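Local coordinates for kelch domain-containing protein (Colletotrichum graminicola M1.001, PDB 5C86) that probably oxidises alcohols to aldehydes at a mononuclear copper centre, as a fungal member of the galactose oxidase and glyoxal oxidase family, at residues 22-31 / 98-108; 241-250 / 296-304. All coordinates share one frame; numbering follows the deposited sequence.

Interaction 1: 22-31 / 98-108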
ATOM      1  N   VAL A  22       4.507   1.055  11.234  1.00 15.73           N
ATOM      2  CA  VAL A  22       5.524   0.289  11.919  1.00 17.53           C
ATOM      3  C   VAL A  22       4.855  -0.958  12.607  1.00 14.56           C
ATOM      4  O   VAL A  22       3.921  -0.805  13.399  1.00 16.54           O
ATOM      5  CB  VAL A  22       6.187   1.176  12.976  1.00 18.88           C
ATOM      6  CG1 VAL A  22       7.222   0.384  13.730  1.00 21.14           C
ATOM      7  CG2 VAL A  22       6.806   2.451  12.316  1.00 20.42           C
ATOM      8  N   PRO A  23       5.338  -2.136  12.274  1.00 15.84           N
ATOM      9  CA  PRO A  23       4.765  -3.297  12.984  1.00 19.28           C
ATOM     10  C   PRO A  23       4.847  -3.216  14.490  1.00 20.00           C
ATOM     11  O   PRO A  23       5.745  -2.602  15.045  1.00 19.95           O
ATOM     12  CB  PRO A  23       5.584  -4.445  12.473  1.00 17.82           C
ATOM     13  CG  PRO A  23       6.074  -4.075  11.135  1.00 17.99           C
ATOM     14  CD  PRO A  23       6.295  -2.569  11.281  1.00 17.66           C
ATOM     15  N   GLU A  24       3.835  -3.785  15.153  0.64 18.62           N
ATOM     16  CA  GLU A  24       3.742  -3.991  16.611  0.64 20.60           C
ATOM     17  C   GLU A  24       3.362  -2.735  17.322  0.64 17.52           C
ATOM     18  O   GLU A  24       2.424  -2.732  18.097  0.64 21.95           O
ATOM     19  CB  GLU A  24       5.015  -4.591  17.246  0.64 23.03           C
ATOM     20  CG  GLU A  24       5.100  -6.073  17.119  0.64 24.74           C
ATOM     21  CD  GLU A  24       6.387  -6.629  17.662  0.64 27.64           C
ATOM     22  OE1 GLU A  24       7.111  -5.929  18.448  0.64 23.88           O
ATOM     23  OE2 GLU A  24       6.686  -7.747  17.200  0.64 29.35           O
ATOM     24  N   THR A  25       4.038  -1.619  17.026  1.00 19.13           N
ATOM     25  CA  THR A  25       3.606  -0.338  17.672  1.00 20.36           C
ATOM     26  C   THR A  25       2.467   0.307  16.952  1.00 18.14           C
ATOM     27  O   THR A  25       1.637   0.995  17.519  1.00 20.93           O
ATOM     28  CB  THR A  25       4.718   0.680  17.754  1.00 21.73           C
ATOM     29  OG1 THR A  25       5.185   0.947  16.428  1.00 19.94           O
ATOM     30  CG2 THR A  25       5.874   0.157  18.590  1.00 26.78           C
ATOM     31  N   GLY A  26       2.445   0.101  15.629  1.00 17.43           N
ATOM     32  CA  GLY A  26       1.518   0.854  14.847  1.00 17.13           C
ATOM     33  C   GLY A  26       1.778   2.353  14.675  1.00 16.65           C
ATOM     34  O   GLY A  26       0.921   3.073  14.266  1.00 16.10           O
ATOM     35  N   ASN A  27       2.990   2.801  15.020  1.00 16.21           N
ATOM     36  CA  ASN A  27       3.342   4.181  14.782  1.00 15.07           C
ATOM     37  C   ASN A  27       3.423   4.426  13.247  1.00 16.06           C
ATOM     38  O   ASN A  27       3.616   3.515  12.461  1.00 15.45           O
ATOM     39  CB  ASN A  27       4.616   4.469  15.586  1.00 16.67           C
ATOM     40  CG  ASN A  27       4.341   4.432  17.080  1.00 14.71           C
ATOM     41  OD1 ASN A  27       3.251   4.793  17.516  1.00 16.20           O
ATOM     42  ND2 ASN A  27       5.371   4.123  17.856  1.00 20.31           N
ATOM     43  N   LEU A  28       3.364   5.676  12.882  1.00 15.20           N
ATOM     44  CA  LEU A  28       3.452   6.050  11.431  1.00 16.16           C
ATOM     45  C   LEU A  28       4.806   6.722  11.161  1.00 15.95           C
ATOM     46  O   LEU A  28       5.091   7.827  11.685  1.00 15.74           O
ATOM     47  CB  LEU A  28       2.361   7.012  11.101  1.00 15.97           C
ATOM     48  CG  LEU A  28       2.178   7.355   9.592  1.00 18.08           C
ATOM     49  CD1 LEU A  28       1.683   6.133   8.767  1.00 18.22           C
ATOM     50  CD2 LEU A  28       1.255   8.542   9.510  1.00 20.30           C
ATOM     51  N   LEU A  29       5.560   6.049  10.363  1.00 12.50           N
ATOM     52  CA  LEU A  29       6.882   6.549   9.899  1.00 14.60           C
ATOM     53  C   LEU A  29       6.733   7.237   8.555  1.00 16.57           C
ATOM     54  O   LEU A  29       6.158   6.649   7.632  1.00 15.59           O
ATOM     55  CB  LEU A  29       7.925   5.453   9.768  1.00 16.73           C
ATOM     56  CG  LEU A  29       9.382   5.763   9.370  1.00 19.12           C
ATOM     57  CD1 LEU A  29      10.038   6.597  10.433  1.00 20.86           C
ATOM     58  CD2 LEU A  29      10.122   4.486   9.221  1.00 23.27           C
ATOM     59  N   VAL A  30       7.217   8.467   8.449  1.00 14.64           N
ATOM     60  CA  VAL A  30       7.140   9.217   7.204  1.00 13.94           C
ATOM     61  C   VAL A  30       8.543   9.643   6.742  1.00 15.25           C
ATOM     62  O   VAL A  30       9.433   9.876   7.595  1.00 15.82           O
ATOM     63  CB  VAL A  30       6.191  10.391   7.293  1.00 14.34           C
ATOM     64  CG1 VAL A  30       4.911  10.019   8.012  1.00 14.63           C
ATOM     65  CG2 VAL A  30       6.844  11.622   7.966  1.00 15.12           C
ATOM     66  N   TRP A  31       8.710   9.814   5.442  1.00 13.95           N
ATOM     67  CA  TRP A  31       9.972  10.390   4.962  1.00 14.12           C
ATOM     68  C   TRP A  31       9.765  11.166   3.685  1.00 15.21           C
ATOM     69  O   TRP A  31       8.814  10.987   2.950  1.00 13.97           O
ATOM     70  CB  TRP A  31      11.067   9.381   4.780  1.00 14.22           C
ATOM     71  CG  TRP A  31      10.971   8.355   3.674  1.00 14.52           C
ATOM     72  CD1 TRP A  31      11.432   8.505   2.412  1.00 15.52           C
ATOM     73  CD2 TRP A  31      10.415   7.030   3.749  1.00 14.49           C
ATOM     74  NE1 TRP A  31      11.269   7.371   1.693  1.00 14.39           N
ATOM     75  CE2 TRP A  31      10.614   6.452   2.490  1.00 14.03           C
ATOM     76  CE3 TRP A  31       9.763   6.292   4.753  1.00 16.19           C
ATOM     77  CZ2 TRP A  31      10.208   5.144   2.160  1.00 17.02           C
ATOM     78  CZ3 TRP A  31       9.343   4.966   4.438  1.00 16.75           C
ATOM     79  CH2 TRP A  31       9.606   4.409   3.160  1.00 15.70           C
ATOM     80  N   LEU A  98      15.057  -0.870   7.288  1.00 14.64           N
ATOM     81  CA  LEU A  98      14.782  -0.534   8.620  1.00 16.69           C
ATOM     82  C   LEU A  98      14.129  -1.727   9.284  1.00 17.35           C
ATOM     83  O   LEU A  98      12.965  -2.116   8.906  1.00 18.02           O
ATOM     84  CB  LEU A  98      13.940   0.721   8.794  1.00 17.56           C
ATOM     85  CG  LEU A  98      13.545   1.096  10.203  1.00 19.04           C
ATOM     86  CD1 LEU A  98      14.764   1.461  11.048  1.00 20.97           C
ATOM     87  CD2 LEU A  98      12.608   2.270  10.261  1.00 20.10           C
ATOM     88  N   ASP A  99      14.755  -2.225  10.343  1.00 16.95           N
ATOM     89  CA  ASP A  99      14.231  -3.366  11.128  1.00 18.90           C
ATOM     90  C   ASP A  99      13.715  -2.804  12.426  1.00 21.65           C
ATOM     91  O   ASP A  99      14.505  -2.357  13.313  1.00 18.84           O
ATOM     92  CB  ASP A  99      15.298  -4.429  11.334  1.00 21.35           C
ATOM     93  CG  ASP A  99      14.823  -5.633  12.206  1.00 25.10           C
ATOM     94  OD1 ASP A  99      13.667  -5.681  12.685  1.00 21.48           O
ATOM     95  OD2 ASP A  99      15.670  -6.544  12.339  1.00 29.90           O
ATOM     96  N   PHE A 100      12.400  -2.772  12.591  1.00 21.45           N
ATOM     97  CA  PHE A 100      11.793  -2.044  13.707  1.00 22.02           C
ATOM     98  C   PHE A 100      12.260  -2.669  15.052  1.00 21.64           C
ATOM     99  O   PHE A 100      12.219  -1.999  16.062  1.00 23.75           O
ATOM    100  CB  PHE A 100      10.245  -2.064  13.614  1.00 23.40           C
ATOM    101  CG  PHE A 100       9.655  -3.420  13.823  1.00 23.57           C
ATOM    102  CD1 PHE A 100       9.638  -4.380  12.818  1.00 21.99           C
ATOM    103  CD2 PHE A 100       9.132  -3.769  15.046  1.00 27.49           C
ATOM    104  CE1 PHE A 100       9.170  -5.662  13.031  1.00 23.80           C
ATOM    105  CE2 PHE A 100       8.582  -5.021  15.252  1.00 23.39           C
ATOM    106  CZ  PHE A 100       8.621  -5.985  14.253  1.00 23.88           C
ATOM    107  N   LYS A 101      12.678  -3.924  15.018  1.00 21.63           N
ATOM    108  CA  LYS A 101      13.113  -4.622  16.234  1.00 23.55           C
ATOM    109  C   LYS A 101      14.349  -3.932  16.812  1.00 31.19           C
ATOM    110  O   LYS A 101      14.530  -3.969  18.040  1.00 31.63           O
ATOM    111  CB  LYS A 101      13.401  -6.127  15.976  1.00 24.85           C
ATOM    112  CG  LYS A 101      12.125  -6.984  15.901  1.00 24.11           C
ATOM    113  CD  LYS A 101      11.111  -6.791  17.097  1.00 25.60           C
ATOM    114  CE  LYS A 101      10.047  -7.922  17.194  1.00 28.55           C
ATOM    115  NZ  LYS A 101       9.203  -7.960  18.453  1.00 26.98           N
ATOM    116  N   LYS A 102      15.148  -3.313  15.945  0.56 28.56           N
ATOM    117  CA  LYS A 102      16.329  -2.545  16.376  0.56 29.36           C
ATOM    118  C   LYS A 102      16.010  -1.138  16.861  0.56 27.04           C
ATOM    119  O   LYS A 102      16.934  -0.442  17.289  0.56 29.37           O
ATOM    120  CB  LYS A 102      17.379  -2.577  15.284  0.56 27.66           C
ATOM    121  CG  LYS A 102      17.738  -4.014  14.893  0.56 31.13           C
ATOM    122  CD  LYS A 102      18.903  -4.084  13.909  0.56 31.94           C
ATOM    123  CE  LYS A 102      19.054  -5.447  13.253  0.56 34.10           C
ATOM    124  NZ  LYS A 102      19.600  -6.452  14.186  0.56 35.69           N
ATOM    125  N   GLY A 103      14.734  -0.722  16.820  1.00 25.19           N
ATOM    126  CA  GLY A 103      14.280   0.570  17.263  1.00 24.02           C
ATOM    127  C   GLY A 103      13.739   1.299  16.037  1.00 23.78           C
ATOM    128  O   GLY A 103      14.337   1.288  14.973  1.00 22.97           O
ATOM    129  N   GLU A 104      12.628   1.962  16.267  1.00 25.62           N
ATOM    130  CA  GLU A 104      11.892   2.681  15.231  1.00 28.57           C
ATOM    131  C   GLU A 104      12.681   3.897  14.706  1.00 27.28           C
ATOM    132  O   GLU A 104      12.454   4.301  13.580  1.00 24.73           O
ATOM    133  CB  GLU A 104      10.646   3.249  15.838  1.00 30.31           C
ATOM    134  CG  GLU A 104       9.694   2.194  16.286  1.00 33.73           C
ATOM    135  CD  GLU A 104       8.538   2.885  16.938  1.00 33.02           C
ATOM    136  OE1 GLU A 104       8.739   3.659  17.933  1.00 48.09           O
ATOM    137  OE2 GLU A 104       7.457   2.711  16.454  1.00 32.07           O
ATOM    138  N   SER A 105      13.523   4.509  15.561  1.00 25.20           N
ATOM    139  CA  SER A 105      14.373   5.636  15.217  1.00 25.73           C
ATOM    140  C   SER A 105      15.816   5.209  14.993  1.00 23.89           C
ATOM    141  O   SER A 105      16.669   6.055  14.747  1.00 24.96           O
ATOM    142  CB  SER A 105      14.275   6.697  16.295  1.00 28.61           C
ATOM    143  OG  SER A 105      12.899   7.020  16.470  1.00 32.78           O
ATOM    144  N   SER A 106      16.100   3.912  14.980  1.00 22.58           N
ATOM    145  CA  SER A 106      17.418   3.439  14.723  1.00 22.36           C
ATOM    146  C   SER A 106      17.843   3.672  13.240  1.00 23.85           C
ATOM    147  O   SER A 106      16.991   3.967  12.381  1.00 19.88           O
ATOM    148  CB  SER A 106      17.517   1.983  15.165  1.00 24.51           C
ATOM    149  OG  SER A 106      16.899   1.010  14.294  1.00 26.20           O
ATOM    150  N   PRO A 107      19.139   3.490  12.912  1.00 22.37           N
ATOM    151  CA  PRO A 107      19.582   3.816  11.547  1.00 23.00           C
ATOM    152  C   PRO A 107      19.069   2.821  10.512  1.00 22.31           C
ATOM    153  O   PRO A 107      19.048   1.614  10.754  1.00 22.23           O
ATOM    154  CB  PRO A 107      21.116   3.766  11.646  1.00 25.66           C
ATOM    155  CG  PRO A 107      21.402   4.060  13.134  1.00 25.10           C
ATOM    156  CD  PRO A 107      20.298   3.352  13.854  1.00 25.89           C
ATOM    157  N   TRP A 108      18.726   3.333   9.338  1.00 18.86           N
ATOM    158  CA  TRP A 108      18.517   2.453   8.200  1.00 19.63           C
ATOM    159  C   TRP A 108      19.856   1.867   7.877  1.00 21.70           C
ATOM    160  O   TRP A 108      20.895   2.591   7.917  1.00 26.13           O
ATOM    161  CB  TRP A 108      18.009   3.245   7.000  1.00 19.41           C
ATOM    162  CG  TRP A 108      16.569   3.742   7.177  1.00 17.19           C
ATOM    163  CD1 TRP A 108      16.094   4.717   7.952  1.00 19.33           C
ATOM    164  CD2 TRP A 108      15.412   3.158   6.504  1.00 16.37           C
ATOM    165  NE1 TRP A 108      14.697   4.813   7.822  1.00 18.71           N
ATOM    166  CE2 TRP A 108      14.303   3.860   6.928  1.00 16.84           C
ATOM    167  CE3 TRP A 108      15.271   2.134   5.600  1.00 16.49           C
ATOM    168  CZ2 TRP A 108      13.005   3.550   6.481  1.00 15.82           C
ATOM    169  CZ3 TRP A 108      14.050   1.853   5.146  1.00 17.65           C
ATOM    170  CH2 TRP A 108      12.936   2.546   5.589  1.00 15.83           C
TER
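E104 OE2 accepts two hydrogen bonds from the turn facing it. T25 OG1 donates from 2.9 Å, meeting E104 OE2 from above the carboxylate plane, whereas N27 ND2, also 2.9 Å from E104 OE2, meets the syn lone pair of that oxygen. T25 OG1 in turn accepts from the N27 backbone N, forming an ST turn, while N27 OD1 is bound by V54 N, which fixes the rotation of the amide. E104 reaches this site with CG anti to its carbonyl carbon (chi1 -66°) and the chain extended beyond.

Beside it, P23 CB makes a CH-pi contact over one face of F100, 3.9 Å from the ring centroid; K101 CG lies over the opposite face. The K101 chain then bends at chi2, and in one of two conformers of E24 its NZ forms a salt bridge with E24 OE2 (2.8 Å), a pairing therefore less certain. Deeper in, L29 and L98 meet tip to tip, their CD2 atoms tightly packed at 3.5 Å. The W108 edge points at the face of W31 in a T-shaped pair with planes 69° apart.

Strand 28-31 runs between strands 18-21 and 47-52, whereas the loop 98-108 leads from strand 95-98 to strand 109-111, so the contact joins two separate sheets; F100 also meets Y460 of strand 459-466 edge-to-face.

Interaction 2: 241-250 / 296-304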
ATOM      1  N   GLY A 241      -6.722   6.990 -12.830  1.00 10.71           N
ATOM      2  CA  GLY A 241      -5.490   7.122 -13.593  1.00 11.82           C
ATOM      3  C   GLY A 241      -5.666   7.834 -14.939  1.00 12.65           C
ATOM      4  O   GLY A 241      -6.762   8.171 -15.379  1.00 14.88           O
ATOM      5  N   GLY A 242      -4.567   8.002 -15.622  1.00 12.71           N
ATOM      6  CA  GLY A 242      -4.559   8.742 -16.889  1.00 14.06           C
ATOM      7  C   GLY A 242      -3.768   8.066 -17.982  1.00 13.38           C
ATOM      8  O   GLY A 242      -2.827   7.299 -17.744  1.00 13.12           O
ATOM      9  N   LYS A 243      -4.038   8.444 -19.252  1.00 14.01           N
ATOM     10  CA  LYS A 243      -3.319   7.843 -20.397  1.00 15.33           C
ATOM     11  C   LYS A 243      -1.865   8.219 -20.504  1.00 13.73           C
ATOM     12  O   LYS A 243      -1.111   7.590 -21.210  1.00 15.58           O
ATOM     13  CB  LYS A 243      -4.023   8.200 -21.708  1.00 19.02           C
ATOM     14  CG  LYS A 243      -5.331   7.568 -21.947  1.00 21.73           C
ATOM     15  CD  LYS A 243      -5.882   8.009 -23.334  0.80 23.65           C
ATOM     16  CE  LYS A 243      -6.613   9.322 -23.246  0.70 25.56           C
ATOM     17  NZ  LYS A 243      -6.964   9.747 -24.637  0.55 29.26           N
ATOM     18  N   GLY A 244      -1.430   9.185 -19.706  1.00 12.48           N
ATOM     19  CA  GLY A 244      -0.059   9.514 -19.500  1.00 13.67           C
ATOM     20  C   GLY A 244       0.186   9.980 -18.096  1.00 13.84           C
ATOM     21  O   GLY A 244      -0.756  10.316 -17.398  1.00 15.27           O
ATOM     22  N   TYR A 245       1.446  10.066 -17.742  1.00 13.51           N
ATOM     23  CA  TYR A 245       1.832  10.556 -16.394  1.00 14.93           C
ATOM     24  C   TYR A 245       1.268  11.929 -16.112  1.00 14.11           C
ATOM     25  O   TYR A 245       0.810  12.238 -15.008  1.00 14.39           O
ATOM     26  CB  TYR A 245       3.353  10.500 -16.225  1.00 14.32           C
ATOM     27  CG  TYR A 245       3.858  10.330 -14.821  1.00 14.96           C
ATOM     28  CD1 TYR A 245       3.833  11.363 -13.875  1.00 15.47           C
ATOM     29  CD2 TYR A 245       4.362   9.141 -14.417  1.00 13.65           C
ATOM     30  CE1 TYR A 245       4.259  11.123 -12.565  1.00 16.01           C
ATOM     31  CE2 TYR A 245       4.817   8.897 -13.162  1.00 14.05           C
ATOM     32  CZ  TYR A 245       4.761   9.872 -12.207  1.00 13.44           C
ATOM     33  OH  TYR A 245       5.193   9.678 -10.928  1.00 13.49           O
ATOM     34  N   THR A 246       1.298  12.793 -17.136  1.00 14.51           N
ATOM     35  CA  THR A 246       0.732  14.123 -17.055  1.00 13.58           C
ATOM     36  C   THR A 246       0.091  14.453 -18.368  1.00 14.73           C
ATOM     37  O   THR A 246       0.285  13.787 -19.404  1.00 15.21           O
ATOM     38  CB  THR A 246       1.796  15.223 -16.779  1.00 14.47           C
ATOM     39  OG1 THR A 246       2.721  15.262 -17.871  1.00 15.39           O
ATOM     40  CG2 THR A 246       2.519  14.990 -15.499  1.00 14.88           C
ATOM     41  N   GLY A 247      -0.680  15.484 -18.299  1.00 14.32           N
ATOM     42  CA  GLY A 247      -1.227  16.098 -19.511  1.00 16.48           C
ATOM     43  C   GLY A 247      -2.603  15.664 -19.960  1.00 17.43           C
ATOM     44  O   GLY A 247      -3.178  16.279 -20.876  1.00 18.55           O
ATOM     45  N   TYR A 248      -3.155  14.642 -19.350  1.00 16.02           N
ATOM     46  CA  TYR A 248      -4.487  14.163 -19.672  1.00 15.68           C
ATOM     47  C   TYR A 248      -5.405  14.281 -18.492  1.00 15.61           C
ATOM     48  O   TYR A 248      -4.981  14.339 -17.354  1.00 14.86           O
ATOM     49  CB  TYR A 248      -4.399  12.687 -20.005  1.00 17.35           C
ATOM     50  CG  TYR A 248      -3.624  12.387 -21.253  1.00 20.58           C
ATOM     51  CD1 TYR A 248      -4.272  12.416 -22.489  1.00 24.29           C
ATOM     52  CD2 TYR A 248      -2.293  12.168 -21.215  1.00 22.81           C
ATOM     53  CE1 TYR A 248      -3.562  12.157 -23.655  1.00 25.30           C
ATOM     54  CE2 TYR A 248      -1.569  11.885 -22.363  1.00 24.96           C
ATOM     55  CZ  TYR A 248      -2.220  11.920 -23.566  1.00 26.82           C
ATOM     56  OH  TYR A 248      -1.506  11.656 -24.695  1.00 37.32           O
ATOM     57  N   ASP A 249      -6.699  14.179 -18.777  1.00 16.22           N
ATOM     58  CA  ASP A 249      -7.715  14.105 -17.696  1.00 17.81           C
ATOM     59  C   ASP A 249      -7.675  12.686 -17.167  1.00 17.11           C
ATOM     60  O   ASP A 249      -7.641  11.749 -17.959  1.00 15.62           O
ATOM     61  CB  ASP A 249      -9.133  14.416 -18.169  1.00 20.01           C
ATOM     62  CG  ASP A 249      -9.345  15.904 -18.369  1.00 28.78           C
ATOM     63  OD1 ASP A 249      -9.000  16.719 -17.468  1.00 32.27           O
ATOM     64  OD2 ASP A 249      -9.897  16.259 -19.393  1.00 41.63           O
ATOM     65  N   SER A 250      -7.633  12.547 -15.850  1.00 15.12           N
ATOM     66  CA  SER A 250      -7.753  11.221 -15.248  1.00 13.50           C
ATOM     67  C   SER A 250      -9.180  10.727 -15.503  1.00 12.65           C
ATOM     68  O   SER A 250     -10.092  11.449 -15.902  1.00 12.80           O
ATOM     69  CB  SER A 250      -7.488  11.331 -13.777  1.00 13.30           C
ATOM     70  OG  SER A 250      -8.409  12.182 -13.110  1.00 12.13           O
ATOM     71  N   GLY A 296      -6.312  12.949  -5.259  1.00 11.26           N
ATOM     72  CA  GLY A 296      -6.181  12.958  -6.712  1.00 12.26           C
ATOM     73  C   GLY A 296      -6.725  14.230  -7.352  1.00 12.31           C
ATOM     74  O   GLY A 296      -7.436  15.011  -6.728  1.00 11.79           O
ATOM     75  N   MET A 297      -6.388  14.387  -8.609  1.00 11.89           N
ATOM     76  CA  MET A 297      -6.841  15.544  -9.423  1.00 12.13           C
ATOM     77  C   MET A 297      -7.402  15.115 -10.725  1.00 13.12           C
ATOM     78  O   MET A 297      -7.238  13.956 -11.150  1.00 12.26           O
ATOM     79  CB  MET A 297      -5.636  16.484  -9.618  1.00 13.41           C
ATOM     80  CG  MET A 297      -4.543  15.934 -10.512  1.00 14.22           C
ATOM     81  SD  MET A 297      -2.896  16.663 -10.336  1.00 13.97           S
ATOM     82  CE  MET A 297      -3.189  18.393 -10.789  1.00 14.61           C
ATOM     83  N   GLN A 298      -8.032  16.062 -11.421  1.00 12.92           N
ATOM     84  CA  GLN A 298      -8.622  15.800 -12.718  1.00 13.62           C
ATOM     85  C   GLN A 298      -7.653  15.910 -13.842  1.00 15.47           C
ATOM     86  O   GLN A 298      -7.286  14.924 -14.473  1.00 17.71           O
ATOM     87  CB  GLN A 298      -9.811  16.765 -12.940  1.00 14.72           C
ATOM     88  CG  GLN A 298     -10.844  16.623 -11.850  1.00 16.02           C
ATOM     89  CD  GLN A 298     -12.025  17.475 -12.163  1.00 21.75           C
ATOM     90  OE1 GLN A 298     -11.943  18.664 -12.094  1.00 24.02           O
ATOM     91  NE2 GLN A 298     -13.095  16.859 -12.557  1.00 20.07           N
ATOM     92  N   LYS A 299      -7.151  17.107 -14.132  1.00 14.84           N
ATOM     93  CA  LYS A 299      -6.153  17.242 -15.186  1.00 15.42           C
ATOM     94  C   LYS A 299      -4.750  17.080 -14.605  1.00 15.54           C
ATOM     95  O   LYS A 299      -4.318  17.891 -13.755  1.00 15.32           O
ATOM     96  CB  LYS A 299      -6.343  18.590 -15.883  1.00 16.92           C
ATOM     97  CG  LYS A 299      -5.281  18.965 -16.916  1.00 21.31           C
ATOM     98  CD  LYS A 299      -5.389  18.129 -18.163  1.00 27.04           C
ATOM     99  CE  LYS A 299      -4.476  18.642 -19.276  0.80 31.43           C
ATOM    100  NZ  LYS A 299      -5.053  19.739 -20.097  0.65 34.75           N
ATOM    101  N   MET A 300      -4.051  16.033 -15.011  1.00 13.04           N
ATOM    102  CA  MET A 300      -2.880  15.599 -14.200  1.00 13.02           C
ATOM    103  C   MET A 300      -1.658  16.461 -14.537  1.00 13.45           C
ATOM    104  O   MET A 300      -1.159  16.373 -15.643  1.00 13.83           O
ATOM    105  CB  MET A 300      -2.629  14.117 -14.435  1.00 13.38           C
ATOM    106  CG  MET A 300      -3.741  13.270 -13.816  1.00 14.97           C
ATOM    107  SD  MET A 300      -3.697  11.557 -14.442  1.00 14.35           S
ATOM    108  CE  MET A 300      -2.204  11.016 -13.713  1.00 14.74           C
ATOM    109  N   TRP A 301      -1.144  17.094 -13.475  1.00 12.76           N
ATOM    110  CA  TRP A 301       0.125  17.828 -13.488  1.00 14.36           C
ATOM    111  C   TRP A 301       0.827  17.633 -12.158  1.00 13.70           C
ATOM    112  O   TRP A 301       0.167  17.515 -11.101  1.00 14.14           O
ATOM    113  CB  TRP A 301      -0.075  19.316 -13.691  1.00 16.25           C
ATOM    114  CG  TRP A 301      -0.671  19.721 -15.006  1.00 15.52           C
ATOM    115  CD1 TRP A 301      -1.838  20.330 -15.144  1.00 17.70           C
ATOM    116  CD2 TRP A 301      -0.159  19.510 -16.345  1.00 15.26           C
ATOM    117  NE1 TRP A 301      -2.074  20.597 -16.462  1.00 19.66           N
ATOM    118  CE2 TRP A 301      -1.090  20.025 -17.216  1.00 17.19           C
ATOM    119  CE3 TRP A 301       0.999  18.917 -16.876  1.00 15.00           C
ATOM    120  CZ2 TRP A 301      -0.891  19.989 -18.620  1.00 16.60           C
ATOM    121  CZ3 TRP A 301       1.182  18.887 -18.264  1.00 17.33           C
ATOM    122  CH2 TRP A 301       0.219  19.422 -19.092  1.00 16.82           C
ATOM    123  N   LEU A 302       2.132  17.618 -12.214  1.00 13.28           N
ATOM    124  CA  LEU A 302       2.938  17.377 -11.025  1.00 13.83           C
ATOM    125  C   LEU A 302       3.055  18.654 -10.176  1.00 15.24           C
ATOM    126  O   LEU A 302       3.038  19.770 -10.699  1.00 16.43           O
ATOM    127  CB  LEU A 302       4.305  16.829 -11.381  1.00 14.88           C
ATOM    128  CG  LEU A 302       4.373  15.647 -12.353  1.00 16.21           C
ATOM    129  CD1 LEU A 302       5.738  15.062 -12.395  1.00 15.64           C
ATOM    130  CD2 LEU A 302       3.373  14.582 -11.923  1.00 16.65           C
ATOM    131  N   PHE A 303       3.153  18.477  -8.872  1.00 15.96           N
ATOM    132  CA  PHE A 303       3.474  19.591  -7.961  1.00 14.57           C
ATOM    133  C   PHE A 303       2.462  20.717  -8.099  1.00 17.50           C
ATOM    134  O   PHE A 303       2.811  21.950  -8.126  1.00 18.71           O
ATOM    135  CB  PHE A 303       4.899  20.103  -8.232  1.00 15.22           C
ATOM    136  CG  PHE A 303       5.920  19.034  -8.150  1.00 14.43           C
ATOM    137  CD1 PHE A 303       6.295  18.463  -6.934  1.00 14.95           C
ATOM    138  CD2 PHE A 303       6.493  18.525  -9.277  1.00 13.59           C
ATOM    139  CE1 PHE A 303       7.238  17.443  -6.905  1.00 15.25           C
ATOM    140  CE2 PHE A 303       7.392  17.489  -9.237  1.00 14.74           C
ATOM    141  CZ  PHE A 303       7.751  16.924  -8.064  1.00 14.93           C
ATOM    142  N   SER A 304       1.196  20.333  -8.205  1.00 15.38           N
ATOM    143  CA  SER A 304       0.123  21.199  -8.512  1.00 15.89           C
ATOM    144  C   SER A 304      -1.096  20.907  -7.665  1.00 19.35           C
ATOM    145  O   SER A 304      -1.542  19.730  -7.576  1.00 16.93           O
ATOM    146  CB  SER A 304      -0.275  21.049  -9.986  1.00 16.87           C
ATOM    147  OG  SER A 304      -1.276  21.971 -10.302  1.00 19.58           O
TER
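M300 of 296-304 packs against 241-250; the two are equivalent loops of successive four-stranded sheets in the kelch beta-propeller. Its CB lies 3.8 Å from Y248 O, and CG runs on past the same oxygen. SD then packs against the bare backbone of G242, 3.8 Å from G242 CA, with S250 CB also beside it. A bend at chi3 (68°) turns CE toward Y245 O, 3.5 Å away; that buried carbonyl has no polar partner in the model.

The backbone of M300 is bonded through both its O and its N. M300 O accepts from G247 N at 2.8 Å. The bonds from M300 N to Y248 O and from S250 N to Q298 O flank D249 and K299, which form the single antiparallel bridge between the loops. Next along, W301 lays its six-membered ring over G247, whose CA makes a CH-pi contact 25° off the ring normal. L302 CD2 reaches the Y245 ring at its edge, in plane and 3.6 Å from Y245 CE1, while also touching T246 CG2. At the far end S250 OG, 2.9 Å from M297 O, donates in the carbonyl plane onto a lone pair of that oxygen.

In the fold
Interactions 1 and 2 lie 33 Å apart between centres, and their nearest atoms are about 12 Å apart, so they do not touch. Each joins separate sheets of the fold, and each includes an aromatic residue near the copper site, though at very different distances; the site is empty in this apo form. Y120, H335 and H423 bind copper in another structure of this protein. Interaction 2 is the closer: the Y245 side chain is about 3 Å from that of Y120 and about 4 Å from that of H423, and F303 of segment 296-304 meets the H335 ring. From interaction 1, the W31 side chain comes within about 8 Å of that of H423 and about 10 Å of that of H335.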